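Side-chain contact in ribokinase (Thermotoga maritima, PDB 1VM7), which probably phosphorylates D-ribose at O-5, using ATP and magnesium, to give D-ribose 5-phosphate: residues 62-67 with 261-266. Sequence-based numbering, arbitrary orientation.
Sequences AKIGEK and NGAFAV
Val266 presses its two methyl groups against the backbone of Gly65. Its CB points toward helix 53-65 and stands 4.3 Å from Gly65 CA. From there the side chain forks. CG1 lies anti to the backbone N of its own residue (chi1 166°) and meets Gly65 CA at 3.6 Å. CG2 takes the other branch and lies 3.6 Å from Gly65 N. CG2 sits over the N-CA bond of the glycine, and CG1 lies beside it, nearer CA. CG1 also reaches the preceding residue, with Ile64 O at 4.1 Å and Ile64 CG2 at 4.3 Å.

Ile64 carries the other half of the contact. Its CG1 branch runs anti to its own carbonyl carbon (chi1 -59°). The extended chain then brings CD1 to Ala263 CB at 4.2 Å, a methyl-to-methyl touch one turn before Val266. No hydrogen bond crosses between the two segments. The side chains that meet are all apolar, and Val266 also packs on backbone. Ile64 O is hydrogen-bonded to Arg301 NH1. Arg301 also touches Val266, while Phe280 and Ala284 of helix 274-288 pack on Ile64 and Ala263 respectively.

Helix 53-65 ends here. Glu66 is the first residue to leave helical geometry, with positive phi (63°), although its N still bonds to Ala62 O.

This is close packing of two helices in the PfkB (ribokinase-like) fold. The predicted substrate-binding residues Gly52 to Asn56 lie at the start of helix 53-65. Gly257 and Asp258, the predicted catalytic base, lie in the first turn of helix 256-269. The contact joins later turns of two helices whose N-terminal ends probably line the active site.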
ATOM      1  N   ALA A  62      -6.118  -3.233  27.025  1.00 31.31           N
ATOM      2  CA  ALA A  62      -6.495  -4.630  27.092  1.00 31.91           C
ATOM      3  C   ALA A  62      -5.361  -5.470  27.639  1.00 32.24           C
ATOM      4  O   ALA A  62      -5.548  -6.242  28.584  1.00 31.98           O
ATOM      5  CB  ALA A  62      -6.939  -5.145  25.700  1.00 31.77           C
ATOM      6  N   LYS A  63      -4.161  -5.263  27.112  1.00 32.89           N
ATOM      7  CA  LYS A  63      -3.027  -6.108  27.476  1.00 34.00           C
ATOM      8  C   LYS A  63      -2.483  -5.793  28.865  1.00 33.64           C
ATOM      9  O   LYS A  63      -2.134  -6.699  29.622  1.00 33.54           O
ATOM     10  CB  LYS A  63      -1.952  -5.976  26.399  1.00 35.30           C
ATOM     11  CG  LYS A  63      -0.927  -7.105  26.377  1.00 37.71           C
ATOM     12  CD  LYS A  63      -0.104  -7.073  25.090  1.00 36.25           C
ATOM     13  CE  LYS A  63       1.064  -8.069  25.209  1.00 40.26           C
ATOM     14  NZ  LYS A  63       2.102  -7.765  24.156  1.00 43.33           N
ATOM     15  N   ILE A  64      -2.459  -4.520  29.238  1.00 32.83           N
ATOM     16  CA  ILE A  64      -1.915  -4.145  30.539  1.00 32.95           C
ATOM     17  C   ILE A  64      -2.983  -4.164  31.627  1.00 32.62           C
ATOM     18  O   ILE A  64      -2.688  -4.508  32.775  1.00 32.55           O
ATOM     19  CB  ILE A  64      -1.187  -2.805  30.432  1.00 32.77           C
ATOM     20  CG1 ILE A  64      -0.063  -2.980  29.381  1.00 33.79           C
ATOM     21  CG2 ILE A  64      -0.661  -2.353  31.788  1.00 33.82           C
ATOM     22  CD1 ILE A  64       0.825  -1.808  29.217  1.00 34.91           C
ATOM     23  N   GLY A  65      -4.211  -3.804  31.259  1.00 32.50           N
ATOM     24  CA  GLY A  65      -5.346  -3.830  32.176  1.00 32.69           C
ATOM     25  C   GLY A  65      -5.900  -5.214  32.423  1.00 32.54           C
ATOM     26  O   GLY A  65      -6.477  -5.480  33.473  1.00 32.60           O
ATOM     27  N   GLU A  66      -5.756  -6.081  31.428  1.00 32.90           N
ATOM     28  CA  GLU A  66      -6.192  -7.478  31.505  1.00 33.23           C
ATOM     29  C   GLU A  66      -7.706  -7.648  31.680  1.00 32.87           C
ATOM     30  O   GLU A  66      -8.185  -8.696  32.089  1.00 32.29           O
ATOM     31  CB  GLU A  66      -5.407  -8.218  32.601  1.00 33.38           C
ATOM     32  CG  GLU A  66      -3.964  -8.459  32.212  1.00 34.09           C
ATOM     33  CD  GLU A  66      -3.193  -9.261  33.237  1.00 35.78           C
ATOM     34  OE1 GLU A  66      -3.395  -9.087  34.471  1.00 37.58           O
ATOM     35  OE2 GLU A  66      -2.351 -10.070  32.786  1.00 41.40           O
ATOM     36  N   LYS A  67      -8.456  -6.612  31.338  1.00 33.44           N
ATOM     37  CA  LYS A  67      -9.909  -6.661  31.364  1.00 33.39           C
ATOM     38  C   LYS A  67     -10.494  -6.259  30.020  1.00 33.42           C
ATOM     39  O   LYS A  67     -11.623  -5.801  29.954  1.00 33.13           O
ATOM     40  CB  LYS A  67     -10.411  -5.727  32.450  1.00 33.66           C
ATOM     41  CG  LYS A  67     -10.029  -6.216  33.839  1.00 33.85           C
ATOM     42  CD  LYS A  67     -10.692  -5.408  34.890  1.00 35.00           C
ATOM     43  CE  LYS A  67     -10.148  -5.748  36.278  1.00 36.20           C
ATOM     44  NZ  LYS A  67      -9.419  -7.035  36.384  1.00 37.21           N
ATOM     45  N   ASN A 261      -0.321   6.394  27.313  1.00 30.89           N
ATOM     46  CA  ASN A 261      -1.703   6.815  27.563  1.00 31.53           C
ATOM     47  C   ASN A 261      -2.572   5.654  28.068  1.00 31.68           C
ATOM     48  O   ASN A 261      -3.320   5.842  29.020  1.00 31.56           O
ATOM     49  CB  ASN A 261      -2.326   7.492  26.324  1.00 31.44           C
ATOM     50  CG  ASN A 261      -1.954   8.972  26.211  1.00 31.96           C
ATOM     51  OD1 ASN A 261      -0.826   9.344  26.446  1.00 33.41           O
ATOM     52  ND2 ASN A 261      -2.919   9.807  25.841  1.00 31.68           N
ATOM     53  N   GLY A 262      -2.437   4.478  27.442  1.00 31.49           N
ATOM     54  CA  GLY A 262      -3.238   3.314  27.798  1.00 31.59           C
ATOM     55  C   GLY A 262      -2.914   2.785  29.172  1.00 31.61           C
ATOM     56  O   GLY A 262      -3.810   2.492  29.962  1.00 32.24           O
ATOM     57  N   ALA A 263      -1.621   2.679  29.462  1.00 31.68           N
ATOM     58  CA  ALA A 263      -1.139   2.255  30.777  1.00 31.43           C
ATOM     59  C   ALA A 263      -1.485   3.282  31.857  1.00 31.58           C
ATOM     60  O   ALA A 263      -1.933   2.921  32.940  1.00 31.50           O
ATOM     61  CB  ALA A 263       0.334   2.034  30.719  1.00 30.99           C
ATOM     62  N   PHE A 264      -1.294   4.568  31.559  1.00 31.76           N
ATOM     63  CA  PHE A 264      -1.759   5.626  32.460  1.00 31.60           C
ATOM     64  C   PHE A 264      -3.225   5.428  32.846  1.00 31.79           C
ATOM     65  O   PHE A 264      -3.576   5.494  34.012  1.00 31.86           O
ATOM     66  CB  PHE A 264      -1.571   6.986  31.792  1.00 31.30           C
ATOM     67  CG  PHE A 264      -2.000   8.127  32.634  1.00 30.39           C
ATOM     68  CD1 PHE A 264      -1.221   8.536  33.702  1.00 31.98           C
ATOM     69  CD2 PHE A 264      -3.187   8.781  32.392  1.00 31.10           C
ATOM     70  CE1 PHE A 264      -1.613   9.573  34.498  1.00 31.43           C
ATOM     71  CE2 PHE A 264      -3.572   9.856  33.182  1.00 30.95           C
ATOM     72  CZ  PHE A 264      -2.797  10.226  34.236  1.00 31.10           C
ATOM     73  N   ALA A 265      -4.063   5.168  31.848  1.00 32.03           N
ATOM     74  CA  ALA A 265      -5.496   5.014  32.039  1.00 31.78           C
ATOM     75  C   ALA A 265      -5.843   3.756  32.855  1.00 31.69           C
ATOM     76  O   ALA A 265      -6.734   3.801  33.690  1.00 31.05           O
ATOM     77  CB  ALA A 265      -6.168   5.001  30.691  1.00 31.57           C
ATOM     78  N   VAL A 266      -5.142   2.649  32.583  1.00 32.23           N
ATOM     79  CA  VAL A 266      -5.247   1.404  33.372  1.00 32.20           C
ATOM     80  C   VAL A 266      -4.997   1.649  34.842  1.00 32.12           C
ATOM     81  O   VAL A 266      -5.731   1.148  35.683  1.00 31.83           O
ATOM     82  CB  VAL A 266      -4.243   0.304  32.861  1.00 32.60           C
ATOM     83  CG1 VAL A 266      -4.087  -0.855  33.867  1.00 32.67           C
ATOM     84  CG2 VAL A 266      -4.701  -0.254  31.519  1.00 32.37           C
TER